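Local atomic coordinates of rubisco operon transcriptional regulator (Synechocystis sp., PDB entry 5Y2W), a protein that probably represses transcription as a LysR-type regulator of carbon metabolism, its regulatory domain binding the effector 2-phosphoglycolate. Residues D81-V86 and S160-V165. Sequence-based numbering, arbitrary orientation.
Sequences DNPLVV and SQHTLV. With PGA (2-phosphoglycolic acid), chain B.
H162 NE2 donates to D81 O at 2.8 Å. The acceptor lies in the imidazole plane, and the N-H meets a lone pair of the carbonyl. Q161 N gives a nearly straight bond to P83 O (2.9 Å). S160 OG donates to N82 OD1 at 2.5 Å, which is very short, so the exact length is doubtful. This hydroxyl also accepts from H162 N, which makes an ST turn at the start of the 3-10 segment 161-163.

N82 works on two sides. With CG anti to the backbone N (chi1 -178°), its amide extends toward S160 and the ligand. OD1 comes within 3.1 Å of H162 CD2, at the ring edge. The amide and imidazole planes are 26° apart. N82 ND2 donates to PGA O1, a carboxylate oxygen of 2-phosphoglycolate, at 2.7 Å. It also bonds S66. S160 is thus a second-shell residue, and with S66 and the ligand it probably helps to hold the N82 amide in one rotation. W187 stacks on the H162 ring. An alanine in place of H162 would probably leave D81 O without this donor, open a gap beside N82 OD1 and lose the stack.

The regulatory domain has the two-lobed periplasmic-binding-protein fold, with the effector between the lobes. Here one of the connections between lobes, at 81-83, enters strand 81-89. L84 and S160 form an antiparallel non-hydrogen-bonded pair at the end of strand 157-160.

Van der Waals packing flanks the polar bonds. L84 CD2 rests on S160 CA (3.6 Å). The Q161 side chain crosses the P83 ring at about a right angle, its polar OE1 3.1 Å from P83 CG. The apolar V85 CG2 and L164 CD1 meet more loosely, at 4.3 Å.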
ATOM      1  N   ASP A  81       9.581  12.955  12.640  1.00 33.79           N
ATOM      2  CA  ASP A  81       8.823  13.913  11.864  1.00 39.85           C
ATOM      3  C   ASP A  81       8.210  13.231  10.655  1.00 38.11           C
ATOM      4  O   ASP A  81       8.770  12.285  10.123  1.00 37.88           O
ATOM      5  CB  ASP A  81       9.737  15.009  11.342  1.00 45.07           C
ATOM      6  CG  ASP A  81      10.261  15.889  12.451  1.00 50.40           C
ATOM      7  OD1 ASP A  81       9.771  15.746  13.590  1.00 48.60           O
ATOM      8  OD2 ASP A  81      11.142  16.730  12.176  1.00 61.20           O
ATOM      9  N   ASN A  82       7.072  13.758  10.234  1.00 35.09           N
ATOM     10  CA  ASN A  82       6.379  13.254   9.089  1.00 37.69           C
ATOM     11  C   ASN A  82       5.970  14.427   8.202  1.00 34.60           C
ATOM     12  O   ASN A  82       4.792  14.770   8.087  1.00 36.94           O
ATOM     13  CB  ASN A  82       5.164  12.482   9.559  1.00 37.51           C
ATOM     14  CG  ASN A  82       4.398  11.875   8.398  1.00 37.75           C
ATOM     15  OD1 ASN A  82       4.975  11.553   7.321  1.00 35.41           O
ATOM     16  ND2 ASN A  82       3.104  11.735   8.592  1.00 30.68           N
ATOM     17  N   PRO A  83       6.944  15.052   7.577  1.00 33.64           N
ATOM     18  CA  PRO A  83       6.578  16.189   6.747  1.00 39.44           C
ATOM     19  C   PRO A  83       5.835  15.756   5.460  1.00 35.91           C
ATOM     20  O   PRO A  83       6.297  14.844   4.755  1.00 35.48           O
ATOM     21  CB  PRO A  83       7.907  16.804   6.396  1.00 35.68           C
ATOM     22  CG  PRO A  83       8.853  15.681   6.384  1.00 35.31           C
ATOM     23  CD  PRO A  83       8.333  14.649   7.368  1.00 36.38           C
ATOM     24  N   LEU A  84       4.690  16.399   5.210  1.00 34.35           N
ATOM     25  CA  LEU A  84       3.919  16.215   3.984  1.00 37.71           C
ATOM     26  C   LEU A  84       4.328  17.256   2.933  1.00 36.85           C
ATOM     27  O   LEU A  84       4.377  18.462   3.210  1.00 36.96           O
ATOM     28  CB  LEU A  84       2.455  16.408   4.279  1.00 36.17           C
ATOM     29  CG  LEU A  84       1.827  15.581   5.395  1.00 36.63           C
ATOM     30  CD1 LEU A  84       0.308  15.746   5.334  1.00 37.68           C
ATOM     31  CD2 LEU A  84       2.162  14.106   5.352  1.00 33.51           C
ATOM     32  N   VAL A  85       4.649  16.815   1.740  1.00 37.35           N
ATOM     33  CA  VAL A  85       5.173  17.743   0.751  1.00 36.28           C
ATOM     34  C   VAL A  85       4.394  17.653  -0.553  1.00 40.57           C
ATOM     35  O   VAL A  85       3.743  16.639  -0.836  1.00 34.46           O
ATOM     36  CB  VAL A  85       6.680  17.480   0.476  1.00 37.68           C
ATOM     37  CG1 VAL A  85       7.544  17.814   1.683  1.00 36.21           C
ATOM     38  CG2 VAL A  85       6.932  16.029   0.044  1.00 38.22           C
ATOM     39  N   VAL A  86       4.539  18.711  -1.360  1.00 39.77           N
ATOM     40  CA  VAL A  86       3.991  18.746  -2.702  1.00 41.82           C
ATOM     41  C   VAL A  86       4.881  17.999  -3.707  1.00 41.13           C
ATOM     42  O   VAL A  86       6.043  18.318  -3.896  1.00 40.70           O
ATOM     43  CB  VAL A  86       3.715  20.194  -3.170  1.00 42.24           C
ATOM     44  CG1 VAL A  86       3.138  20.201  -4.569  1.00 40.41           C
ATOM     45  CG2 VAL A  86       2.727  20.880  -2.222  1.00 39.93           C
ATOM     46  N   SER A 160       3.225  12.236   2.348  1.00 39.51           N
ATOM     47  CA  SER A 160       4.373  12.117   3.248  1.00 37.03           C
ATOM     48  C   SER A 160       5.626  11.952   2.473  1.00 35.53           C
ATOM     49  O   SER A 160       5.709  11.110   1.581  1.00 36.49           O
ATOM     50  CB  SER A 160       4.249  10.894   4.161  1.00 34.40           C
ATOM     51  OG  SER A 160       5.398  10.820   4.970  1.00 33.69           O
ATOM     52  N   GLN A 161       6.619  12.723   2.849  1.00 34.80           N
ATOM     53  CA  GLN A 161       7.954  12.561   2.334  1.00 35.56           C
ATOM     54  C   GLN A 161       8.522  11.178   2.540  1.00 39.54           C
ATOM     55  O   GLN A 161       9.397  10.775   1.788  1.00 39.03           O
ATOM     56  CB  GLN A 161       8.874  13.529   3.042  1.00 41.10           C
ATOM     57  CG  GLN A 161      10.132  13.843   2.260  1.00 48.93           C
ATOM     58  CD  GLN A 161      10.639  15.218   2.568  1.00 53.16           C
ATOM     59  OE1 GLN A 161      10.321  15.778   3.599  1.00 53.32           O
ATOM     60  NE2 GLN A 161      11.434  15.764   1.691  1.00 56.85           N
ATOM     61  N   HIS A 162       8.030  10.429   3.543  1.00 40.37           N
ATOM     62  CA  HIS A 162       8.492   9.043   3.738  1.00 38.79           C
ATOM     63  C   HIS A 162       8.117   8.167   2.561  1.00 41.76           C
ATOM     64  O   HIS A 162       8.699   7.107   2.417  1.00 36.84           O
ATOM     65  CB  HIS A 162       7.909   8.429   5.009  1.00 40.87           C
ATOM     66  CG  HIS A 162       8.343   9.143   6.257  1.00 45.69           C
ATOM     67  ND1 HIS A 162       9.637   9.098   6.713  1.00 42.63           N
ATOM     68  CD2 HIS A 162       7.674   9.945   7.118  1.00 49.50           C
ATOM     69  CE1 HIS A 162       9.755   9.846   7.798  1.00 49.89           C
ATOM     70  NE2 HIS A 162       8.577  10.376   8.063  1.00 50.86           N
ATOM     71  N   THR A 163       7.136   8.573   1.738  1.00 40.84           N
ATOM     72  CA  THR A 163       6.727   7.706   0.599  1.00 38.65           C
ATOM     73  C   THR A 163       7.754   7.772  -0.538  1.00 42.74           C
ATOM     74  O   THR A 163       7.790   6.891  -1.401  1.00 43.25           O
ATOM     75  CB  THR A 163       5.360   8.096   0.004  1.00 40.28           C
ATOM     76  OG1 THR A 163       5.441   9.408  -0.531  1.00 39.62           O
ATOM     77  CG2 THR A 163       4.210   8.015   1.042  1.00 40.72           C
ATOM     78  N   LEU A 164       8.560   8.833  -0.548  1.00 46.64           N
ATOM     79  CA  LEU A 164       9.624   9.025  -1.546  1.00 52.84           C
ATOM     80  C   LEU A 164      10.959   8.300  -1.268  1.00 55.25           C
ATOM     81  O   LEU A 164      11.903   8.479  -2.001  1.00 48.86           O
ATOM     82  CB  LEU A 164       9.921  10.516  -1.696  1.00 46.74           C
ATOM     83  CG  LEU A 164       8.743  11.418  -2.095  1.00 53.04           C
ATOM     84  CD1 LEU A 164       9.165  12.879  -1.952  1.00 52.12           C
ATOM     85  CD2 LEU A 164       8.231  11.069  -3.502  1.00 51.73           C
ATOM     86  N   VAL A 165      11.017   7.490  -0.223  1.00 65.47           N
ATOM     87  CA  VAL A 165      12.237   6.761   0.158  1.00 75.64           C
ATOM     88  C   VAL A 165      12.522   5.624  -0.833  1.00 73.20           C
ATOM     89  O   VAL A 165      13.681   5.263  -1.059  1.00 75.90           O
ATOM     90  CB  VAL A 165      12.099   6.268   1.626  1.00 78.77           C
ATOM     91  CG1 VAL A 165      13.263   5.392   2.088  1.00 75.10           C
ATOM     92  CG2 VAL A 165      11.885   7.480   2.529  1.00 77.24           C
TER
HETATM   93  P   PGA B 401      -3.155   8.474   6.024  1.00 38.71           P
HETATM   94  O1P PGA B 401      -1.960   8.882   7.033  1.00 37.19           O
HETATM   95  O2P PGA B 401      -2.832   7.100   5.537  1.00 38.65           O
HETATM   96  O3P PGA B 401      -3.132   9.577   4.953  1.00 35.24           O
HETATM   97  O4P PGA B 401      -4.340   8.345   6.908  1.00 32.70           O
HETATM   98  C2  PGA B 401      -0.575   8.872   6.764  1.00 38.72           C
HETATM   99  C1  PGA B 401       0.138  10.103   7.308  1.00 42.33           C
HETATM  100  O1  PGA B 401       1.392  10.221   7.130  1.00 36.48           O
HETATM  101  O2  PGA B 401      -0.550  10.950   7.914  1.00 40.77           O